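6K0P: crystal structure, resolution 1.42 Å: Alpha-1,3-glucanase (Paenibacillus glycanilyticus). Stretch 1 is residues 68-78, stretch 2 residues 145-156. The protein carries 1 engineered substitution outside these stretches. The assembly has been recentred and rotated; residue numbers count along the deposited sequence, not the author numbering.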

# COMPACT_ATOMS: atom_id res chain seq x y z
N LEU A 68 -20.85 -14.96 -1.15
CA LEU A 68 -20.73 -13.77 -1.99
C LEU A 68 -21.76 -12.72 -1.59
O LEU A 68 -22.92 -13.03 -1.32
CB LEU A 68 -20.94 -14.14 -3.45
CG LEU A 68 -19.90 -15.05 -4.11
CD1 LEU A 68 -20.21 -15.17 -5.60
CD2 LEU A 68 -18.50 -14.50 -3.91
N THR A 69 -21.31 -11.46 -1.54
CA THR A 69 -22.22 -10.33 -1.36
C THR A 69 -22.43 -9.55 -2.65
O THR A 69 -23.24 -8.61 -2.66
CB THR A 69 -21.73 -9.41 -0.25
OG1 THR A 69 -20.39 -9.00 -0.52
CG2 THR A 69 -21.76 -10.15 1.08
N SER A 70 -21.73 -9.91 -3.72
CA SER A 70 -21.92 -9.39 -5.07
C SER A 70 -21.59 -10.51 -6.03
O SER A 70 -20.88 -11.45 -5.67
CB SER A 70 -21.00 -8.19 -5.34
OG SER A 70 -21.32 -7.09 -4.50
N PRO A 71 -22.09 -10.45 -7.27
CA PRO A 71 -21.79 -11.52 -8.23
C PRO A 71 -20.29 -11.58 -8.51
O PRO A 71 -19.59 -10.58 -8.44
CB PRO A 71 -22.56 -11.11 -9.49
CG PRO A 71 -23.66 -10.20 -8.97
CD PRO A 71 -23.06 -9.48 -7.81
N ALA A 72 -19.80 -12.78 -8.84
CA ALA A 72 -18.37 -12.92 -9.09
C ALA A 72 -18.08 -14.07 -10.04
O ALA A 72 -18.67 -15.15 -9.93
CB ALA A 72 -17.61 -13.17 -7.77
N ASN A 73 -17.13 -13.84 -10.96
CA ASN A 73 -16.51 -14.89 -11.76
C ASN A 73 -15.01 -14.99 -11.52
O ASN A 73 -14.35 -15.83 -12.15
CB ASN A 73 -16.77 -14.71 -13.27
CG ASN A 73 -16.33 -13.34 -13.79
OD1 ASN A 73 -15.67 -12.58 -13.11
ND2 ASN A 73 -16.72 -13.02 -15.03
N ALA A 74 -14.44 -14.16 -10.64
CA ALA A 74 -13.00 -14.12 -10.48
C ALA A 74 -12.66 -13.88 -9.02
O ALA A 74 -13.43 -13.25 -8.28
CB ALA A 74 -12.38 -13.01 -11.34
N PHE A 75 -11.50 -14.38 -8.61
CA PHE A 75 -11.17 -14.50 -7.19
C PHE A 75 -9.69 -14.29 -6.97
O PHE A 75 -8.87 -14.74 -7.78
CB PHE A 75 -11.57 -15.88 -6.66
CG PHE A 75 -13.03 -16.18 -6.85
CD1 PHE A 75 -13.96 -15.76 -5.91
CD2 PHE A 75 -13.48 -16.82 -8.00
CE1 PHE A 75 -15.31 -15.99 -6.10
CE2 PHE A 75 -14.83 -17.04 -8.19
CZ PHE A 75 -15.74 -16.64 -7.24
N VAL A 76 -9.34 -13.64 -5.86
CA VAL A 76 -7.96 -13.57 -5.40
C VAL A 76 -7.92 -14.07 -3.97
O VAL A 76 -8.63 -13.55 -3.09
CB VAL A 76 -7.36 -12.16 -5.52
CG1 VAL A 76 -5.91 -12.17 -5.03
CG2 VAL A 76 -7.43 -11.66 -6.97
N LEU A 77 -7.10 -15.10 -3.72
CA LEU A 77 -6.95 -15.69 -2.40
C LEU A 77 -5.62 -15.25 -1.80
O LEU A 77 -4.55 -15.64 -2.29
CB LEU A 77 -6.99 -17.22 -2.52
CG LEU A 77 -7.05 -17.96 -1.18
CD1 LEU A 77 -8.47 -17.86 -0.61
CD2 LEU A 77 -6.64 -19.40 -1.41
N ARG A 78 -5.67 -14.43 -0.75
CA ARG A 78 -4.46 -14.11 0.00
C ARG A 78 -4.24 -15.21 1.03
O ARG A 78 -5.15 -15.53 1.81
CB ARG A 78 -4.55 -12.75 0.70
CG ARG A 78 -3.22 -12.29 1.31
CD ARG A 78 -3.31 -10.87 1.86
NE ARG A 78 -2.00 -10.23 1.99
CZ ARG A 78 -1.35 -10.02 3.14
NH1 ARG A 78 -1.87 -10.44 4.30
NH2 ARG A 78 -0.18 -9.40 3.13
N GLN A 145 -18.05 -19.10 -14.99
CA GLN A 145 -19.43 -18.71 -14.74
C GLN A 145 -19.44 -17.55 -13.76
O GLN A 145 -18.58 -17.46 -12.87
CB GLN A 145 -20.23 -19.89 -14.15
CG GLN A 145 -21.71 -19.59 -13.94
CD GLN A 145 -22.44 -20.70 -13.22
OE1 GLN A 145 -22.13 -21.88 -13.39
NE2 GLN A 145 -23.42 -20.33 -12.40
N VAL A 146 -20.41 -16.66 -13.92
CA VAL A 146 -20.67 -15.62 -12.93
C VAL A 146 -21.61 -16.22 -11.89
O VAL A 146 -22.74 -16.63 -12.21
CB VAL A 146 -21.31 -14.37 -13.58
CG1 VAL A 146 -21.70 -13.36 -12.51
CG2 VAL A 146 -20.36 -13.74 -14.58
N TYR A 147 -21.14 -16.30 -10.65
CA TYR A 147 -21.96 -16.81 -9.54
C TYR A 147 -22.67 -15.64 -8.85
O TYR A 147 -22.07 -14.58 -8.65
CB TYR A 147 -21.07 -17.59 -8.56
CG TYR A 147 -20.55 -18.85 -9.23
CD1 TYR A 147 -21.32 -20.01 -9.24
CD2 TYR A 147 -19.34 -18.86 -9.90
CE1 TYR A 147 -20.89 -21.14 -9.86
CE2 TYR A 147 -18.89 -20.00 -10.54
CZ TYR A 147 -19.68 -21.14 -10.52
OH TYR A 147 -19.26 -22.29 -11.17
N PRO A 148 -23.95 -15.78 -8.50
CA PRO A 148 -24.68 -14.65 -7.93
C PRO A 148 -24.30 -14.40 -6.48
O PRO A 148 -23.72 -15.24 -5.80
CB PRO A 148 -26.14 -15.09 -8.04
CG PRO A 148 -26.08 -16.57 -8.00
CD PRO A 148 -24.80 -16.96 -8.70
N ALA A 149 -24.64 -13.20 -6.01
CA ALA A 149 -24.56 -12.93 -4.59
C ALA A 149 -25.37 -13.98 -3.85
O ALA A 149 -26.40 -14.44 -4.34
CB ALA A 149 -25.11 -11.53 -4.29
N GLY A 150 -24.87 -14.40 -2.68
CA GLY A 150 -25.46 -15.49 -1.94
C GLY A 150 -24.85 -16.85 -2.21
O GLY A 150 -25.12 -17.79 -1.45
N THR A 151 -24.06 -17.00 -3.27
CA THR A 151 -23.38 -18.26 -3.52
C THR A 151 -22.40 -18.55 -2.38
O THR A 151 -21.70 -17.64 -1.92
CB THR A 151 -22.59 -18.17 -4.83
OG1 THR A 151 -23.48 -17.88 -5.92
CG2 THR A 151 -21.86 -19.47 -5.13
N LYS A 152 -22.35 -19.81 -1.95
CA LYS A 152 -21.34 -20.26 -1.00
C LYS A 152 -20.07 -20.60 -1.77
O LYS A 152 -20.06 -21.54 -2.57
CB LYS A 152 -21.82 -21.50 -0.24
CG LYS A 152 -23.01 -21.27 0.68
CD LYS A 152 -22.79 -20.11 1.62
CE LYS A 152 -23.75 -20.18 2.81
NZ LYS A 152 -24.12 -18.83 3.31
N ILE A 153 -19.01 -19.85 -1.53
CA ILE A 153 -17.71 -20.10 -2.15
C ILE A 153 -16.82 -20.67 -1.06
O ILE A 153 -16.44 -19.96 -0.11
CB ILE A 153 -17.11 -18.83 -2.76
CG1 ILE A 153 -17.99 -18.31 -3.91
CG2 ILE A 153 -15.68 -19.09 -3.23
CD1 ILE A 153 -18.06 -19.25 -5.11
N LYS A 154 -16.50 -21.95 -1.17
CA LYS A 154 -15.75 -22.66 -0.15
C LYS A 154 -14.32 -22.85 -0.64
O LYS A 154 -14.10 -23.27 -1.78
CB LYS A 154 -16.43 -24.00 0.14
CG LYS A 154 -15.75 -24.86 1.18
CD LYS A 154 -16.62 -26.05 1.58
CE LYS A 154 -16.94 -26.95 0.39
NZ LYS A 154 -17.29 -28.31 0.90
N ILE A 155 -13.35 -22.50 0.21
CA ILE A 155 -11.95 -22.81 -0.03
C ILE A 155 -11.65 -24.04 0.80
O ILE A 155 -11.82 -24.00 2.02
CB ILE A 155 -11.05 -21.64 0.39
CG1 ILE A 155 -11.48 -20.35 -0.32
CG2 ILE A 155 -9.59 -21.96 0.11
CD1 ILE A 155 -11.41 -20.43 -1.85
N GLN A 156 -11.24 -25.13 0.16
CA GLN A 156 -11.12 -26.41 0.84
C GLN A 156 -9.84 -27.11 0.43
O GLN A 156 -9.45 -27.10 -0.74
CB GLN A 156 -12.33 -27.29 0.51
CG GLN A 156 -12.33 -28.66 1.18
CD GLN A 156 -13.70 -29.31 1.12
OE1 GLN A 156 -14.63 -28.84 1.76
NE2 GLN A 156 -13.82 -30.38 0.34

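What holds the two backbones together? Four hydrogen bonds do: a reciprocal pair between Ala 72 and Tyr 147, and two that Leu 68 makes with neighbouring residues of the turn. Ala 72 and Tyr 147 form an antiparallel bridge: Ala 72 N donates to Tyr 147 O (2.9 Å), and Tyr 147 N returns the bond to Ala 72 O (2.8 Å). Farther along, Leu 68 N donates to Thr 151 O at 2.9 Å, while Leu 68 O accepts from Gly 150 N at 2.7 Å; both are nearly straight.

How does the second stretch present Gly 150 N and Thr 151 O? It folds into a type II turn from Pro 148 to Thr 151. Pro 148 O receives both Thr 151 N (3.1 Å) and Thr 151 OG1 (2.7 Å). Gly 150 has phi/psi of 94/-14, where a CB would jam against the preceding carbonyl oxygen.

Where do apolar side chains meet? Leu 68 has the largest area covered by the other stretch, its CG 3.8 Å from Ile 153 CG1 and its CD1 3.9 Å from Tyr 147 CB. Beyond it, Phe 75 CZ lies 4.1 Å from Ile 153 CD1, and Leu 77 CD1 is 3.9 Å from Ile 155 CG1. Here the strands meet through side chains, without backbone hydrogen bonds between them.

Which weaker contacts flank the bridge? Two CA-H...O contacts do: Pro 71 CA approaches Tyr 147 O at 3.1 Å, and Asn 73 CA approaches Gln 145 O at 3.5 Å.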